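Local coordinates for protein purine nucleoside phosphorylase (Grouper iridovirus, PDB 3KHS) that probably catalyses the reversible phosphorolysis of purine nucleosides to free base and sugar 1-phosphate in purine nucleoside salvage, working as a trimer, at residues B[82-86]-B[192-196]; B[143-148]-B[223-227]. Residue numbers count along the deposited sequence, not the author numbering.

Interaction 1: residues B[82-86]-B[192-196]; sequences FHLYE and VNGPS. With PO4 (phosphate ion), chain G.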
# COMPACT_ATOMS: atom_id res chain seq x y z
N PHE B 82 1.41 -13.63 -14.20
CA PHE B 82 1.37 -13.77 -12.76
C PHE B 82 0.89 -12.46 -12.14
O PHE B 82 1.24 -11.38 -12.63
CB PHE B 82 2.78 -14.15 -12.24
CG PHE B 82 3.26 -15.47 -12.76
CD1 PHE B 82 2.70 -16.66 -12.31
CD2 PHE B 82 4.16 -15.52 -13.83
CE1 PHE B 82 3.02 -17.89 -12.92
CE2 PHE B 82 4.49 -16.75 -14.45
CZ PHE B 82 3.92 -17.93 -13.99
N HIS B 83 0.09 -12.54 -11.07
CA HIS B 83 -0.43 -11.33 -10.42
C HIS B 83 -0.16 -11.29 -8.94
O HIS B 83 -0.14 -12.33 -8.27
CB HIS B 83 -1.96 -11.21 -10.52
CG HIS B 83 -2.53 -11.53 -11.87
ND1 HIS B 83 -2.63 -12.82 -12.34
CD2 HIS B 83 -3.05 -10.73 -12.83
CE1 HIS B 83 -3.19 -12.81 -13.54
NE2 HIS B 83 -3.45 -11.55 -13.86
N LEU B 84 -0.03 -10.06 -8.43
CA LEU B 84 0.14 -9.86 -6.99
C LEU B 84 -0.93 -10.56 -6.16
O LEU B 84 -0.62 -11.12 -5.10
CB LEU B 84 0.08 -8.37 -6.61
CG LEU B 84 1.46 -7.75 -6.52
CD1 LEU B 84 2.07 -7.78 -7.92
CD2 LEU B 84 1.37 -6.29 -5.99
N TYR B 85 -2.17 -10.56 -6.63
CA TYR B 85 -3.24 -11.18 -5.85
C TYR B 85 -3.12 -12.69 -5.67
O TYR B 85 -3.80 -13.26 -4.80
CB TYR B 85 -4.65 -10.82 -6.39
CG TYR B 85 -4.98 -11.40 -7.75
CD1 TYR B 85 -5.04 -10.58 -8.88
CD2 TYR B 85 -5.19 -12.77 -7.91
CE1 TYR B 85 -5.31 -11.11 -10.16
CE2 TYR B 85 -5.46 -13.31 -9.18
CZ TYR B 85 -5.52 -12.47 -10.30
OH TYR B 85 -5.85 -12.97 -11.54
N GLU B 86 -2.26 -13.35 -6.45
CA GLU B 86 -2.13 -14.79 -6.27
C GLU B 86 -1.20 -15.08 -5.12
O GLU B 86 -1.12 -16.21 -4.65
CB GLU B 86 -1.58 -15.48 -7.52
CG GLU B 86 -2.40 -15.31 -8.74
CD GLU B 86 -1.63 -15.77 -9.95
OE1 GLU B 86 -1.42 -16.99 -10.08
OE2 GLU B 86 -1.23 -14.91 -10.76
N VAL B 192 -4.45 -2.04 -9.34
CA VAL B 192 -4.69 -2.26 -7.90
C VAL B 192 -4.30 -3.69 -7.56
O VAL B 192 -4.16 -4.53 -8.47
CB VAL B 192 -6.17 -2.09 -7.51
CG1 VAL B 192 -6.57 -0.63 -7.71
CG2 VAL B 192 -7.05 -3.04 -8.35
N ASN B 193 -4.15 -3.98 -6.28
CA ASN B 193 -3.76 -5.31 -5.87
C ASN B 193 -4.73 -6.43 -6.20
O ASN B 193 -4.34 -7.47 -6.71
CB ASN B 193 -3.48 -5.35 -4.37
CG ASN B 193 -2.61 -6.53 -3.99
OD1 ASN B 193 -1.39 -6.42 -3.96
ND2 ASN B 193 -3.24 -7.69 -3.76
N GLY B 194 -6.01 -6.21 -5.92
CA GLY B 194 -6.99 -7.26 -6.12
C GLY B 194 -6.87 -8.22 -4.91
O GLY B 194 -6.12 -7.93 -3.95
N PRO B 195 -7.55 -9.37 -4.93
CA PRO B 195 -8.41 -9.85 -6.01
C PRO B 195 -9.85 -9.36 -5.87
O PRO B 195 -10.67 -9.59 -6.74
CB PRO B 195 -8.30 -11.37 -5.89
CG PRO B 195 -8.14 -11.59 -4.44
CD PRO B 195 -7.18 -10.47 -4.02
N SER B 196 -10.18 -8.72 -4.75
CA SER B 196 -11.55 -8.22 -4.57
C SER B 196 -11.73 -6.95 -5.39
O SER B 196 -10.81 -6.13 -5.50
CB SER B 196 -11.80 -7.88 -3.13
OG SER B 196 -10.80 -6.95 -2.72
P PO4 G . -5.45 -9.74 -16.52
O1 PO4 G . -5.85 -9.73 -17.95
O2 PO4 G . -4.20 -10.55 -16.35
O3 PO4 G . -5.19 -8.35 -16.05
O4 PO4 G . -6.55 -10.34 -15.71
O HOH W 1 -2.63 -8.38 -8.61

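Interaction 2: residues B[143-148]-B[223-227]; sequences PLTGPN and IVAKH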
# COMPACT_ATOMS: atom_id res chain seq x y z
N PRO B 143 7.79 -3.54 -7.91
CA PRO B 143 8.53 -4.64 -8.54
C PRO B 143 10.06 -4.49 -8.62
O PRO B 143 10.76 -5.45 -8.89
CB PRO B 143 7.86 -4.75 -9.91
CG PRO B 143 7.66 -3.28 -10.26
CD PRO B 143 7.22 -2.64 -8.93
N LEU B 144 10.56 -3.29 -8.39
CA LEU B 144 11.99 -3.05 -8.43
C LEU B 144 12.54 -2.97 -7.03
O LEU B 144 13.74 -2.82 -6.83
CB LEU B 144 12.33 -1.74 -9.14
CG LEU B 144 11.87 -1.66 -10.59
CD1 LEU B 144 12.18 -0.29 -11.13
CD2 LEU B 144 12.59 -2.74 -11.39
N THR B 145 11.67 -3.06 -6.03
CA THR B 145 12.19 -2.99 -4.66
C THR B 145 13.24 -4.08 -4.46
O THR B 145 13.05 -5.22 -4.87
CB THR B 145 11.08 -3.16 -3.61
OG1 THR B 145 10.21 -2.02 -3.65
CG2 THR B 145 11.68 -3.31 -2.21
N GLY B 146 14.36 -3.69 -3.84
CA GLY B 146 15.46 -4.61 -3.58
C GLY B 146 16.76 -4.10 -4.18
O GLY B 146 16.82 -2.95 -4.59
N PRO B 147 17.83 -4.91 -4.21
CA PRO B 147 19.09 -4.45 -4.79
C PRO B 147 18.98 -4.31 -6.30
O PRO B 147 18.25 -5.06 -6.95
CB PRO B 147 20.08 -5.55 -4.38
CG PRO B 147 19.21 -6.74 -4.08
CD PRO B 147 18.06 -6.10 -3.37
N ASN B 148 19.72 -3.35 -6.85
CA ASN B 148 19.70 -3.09 -8.27
C ASN B 148 21.06 -3.31 -8.96
O ASN B 148 22.09 -2.81 -8.51
CB ASN B 148 19.23 -1.64 -8.46
CG ASN B 148 19.18 -1.22 -9.89
OD1 ASN B 148 18.30 -1.65 -10.64
ND2 ASN B 148 20.13 -0.40 -10.30
N ILE B 223 6.77 -1.52 -15.70
CA ILE B 223 7.77 -0.78 -14.94
C ILE B 223 9.11 -1.52 -15.10
O ILE B 223 10.15 -0.91 -15.31
CB ILE B 223 7.47 -0.74 -13.43
CG1 ILE B 223 6.26 0.16 -13.15
CG2 ILE B 223 8.72 -0.26 -12.67
CD1 ILE B 223 5.85 0.13 -11.69
N VAL B 224 9.06 -2.84 -14.97
CA VAL B 224 10.25 -3.67 -15.06
C VAL B 224 10.77 -3.73 -16.51
O VAL B 224 11.97 -3.62 -16.74
CB VAL B 224 9.94 -5.06 -14.52
CG1 VAL B 224 11.11 -6.00 -14.79
CG2 VAL B 224 9.61 -4.95 -13.02
N ALA B 225 9.87 -3.89 -17.47
CA ALA B 225 10.24 -3.94 -18.87
C ALA B 225 10.99 -2.64 -19.23
O ALA B 225 12.10 -2.65 -19.78
CB ALA B 225 8.98 -4.06 -19.70
N LYS B 226 10.37 -1.51 -18.91
CA LYS B 226 10.91 -0.20 -19.21
C LYS B 226 12.28 -0.04 -18.60
O LYS B 226 13.19 0.51 -19.22
CB LYS B 226 10.01 0.90 -18.67
CG LYS B 226 10.29 2.27 -19.27
CD LYS B 226 10.00 2.28 -20.77
CE LYS B 226 10.74 3.41 -21.44
NZ LYS B 226 10.35 4.71 -20.87
N HIS B 227 12.41 -0.50 -17.37
CA HIS B 227 13.66 -0.41 -16.65
C HIS B 227 14.71 -1.26 -17.34
O HIS B 227 15.89 -0.93 -17.30
CB HIS B 227 13.42 -0.86 -15.21
CG HIS B 227 14.68 -1.12 -14.44
ND1 HIS B 227 15.35 -2.32 -14.49
CD2 HIS B 227 15.40 -0.33 -13.60
CE1 HIS B 227 16.42 -2.26 -13.71
NE2 HIS B 227 16.47 -1.06 -13.16

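Interaction 1: residues B[82-86]-B[192-196]
At a phosphate site that matches the phosphate-binding part of the active site in the PNP family, two loops that follow strands of the mixed β-sheet at the core of this α/β fold come together: loop 82-86 comes after strand 73-79, and loop 192-196 after strand 184-191. His83 NE2 donates a hydrogen bond to O2 of the phosphate ion at 2.8 Å, and Ser30, Arg81, Ala113 and Ser217 complete the anion's site. The histidine is oriented from behind, since Glu86 OE2 accepts from its ND1 at 3.0 Å and from its backbone N at 2.7 Å. This His-carboxylate pair leaves NE2 turned to the anion, and the 3-10 turn 84-86 brings the two residues together.

Across the gap, no direct hydrogen bond joins the loops; they pack and share a water. Tyr85 is central. Its CB lies 3.5 Å from Pro195 CD and 3.4 Å from Asn193 O, while its ring leads away from the second loop, with a bound Tris molecule close by and Phe156 of a neighbouring subunit meeting it edge-to-face. Leu84 CD2 adds a contact of 3.4 Å to Asn193 OD1. The second loop holds its own shape: the peptide before Pro195 is cis, Asn193 ND2 donates to Gly194 O at 2.9 Å, and Gly194 has a positive phi of 80°. A side chain at Gly194 would collide with the preceding carbonyl and press on the Tyr85 ring. The water closes the junction, accepting from Tyr85 N at 3.0 Å and donating to Asn193 O at 2.7 Å.

Interaction 2: residues B[143-148]-B[223-227]
Leu144 and Pro143 form the apolar centre through which a long excursion, the loop between helices 135-138 and 165-178, rests on the last turn of helix 219-227. Side chains one turn apart, Ile223 and His227, together with Val224, present a surface to the loop. Leu144 reaches all three: CD1 lies 3.8 Å from Ile223 CG2, while CD2 is 4.1 Å from Val224 CG2 and sits over the face of the His227 imidazole, 4.2 Å from the ring centroid and only 15° off its normal, a CH-pi contact. Pro143 extends the patch, with CB 3.6 Å from Val224 CG2 and CG 4.0 Å from Ile223 CG2. Helix 95-102 adds Met97 and Arg98 beside Val224, and Arg98 also binds the carbonyl of Pro143.

Beyond Leu144 the chain swings out through Thr145, Gly146 and Pro147 and returns at Asn148. Gly146, with phi 123° and psi -170°, occupies a conformation in which a CB would strike the preceding carbonyl oxygen and crowd Pro147. At the returning end the contact turns polar: His227 NE2 donates to Asn148 OD1 at 3.2 Å, with an N-H...O angle of 135°, and Asn148 ND2 is engaged by Gly153 O. The same loop also meets a neighbouring subunit.

His227 thus works in two ways, its ring face apolar toward Leu144 and its edge polar toward Asn148. NE2 acts as a donor and so carries a proton; a neutral imidazole protonated there would be enough for this bond.

Within one subunit the two contacts stand apart, their centres 18 Å from each other and their nearest atoms about 7 Å, and their segments alternate along the chain. The trimer brings them together. Interaction 1 of one subunit meets the loop 143-148 of interaction 2 from a neighbour: Leu144 packs on Pro195, Thr145 lies against Leu84, and Asn193 ND2 makes a weak hydrogen bond to Thr145 OG1. Interaction 1 holds the phosphate through His83, whereas interaction 2 packs on its own helix the loop that also touches interaction 1 of the neighbouring subunit. The principle is familiar from trimeric nucleoside phosphorylases, whose active sites lie near subunit boundaries and are completed across them.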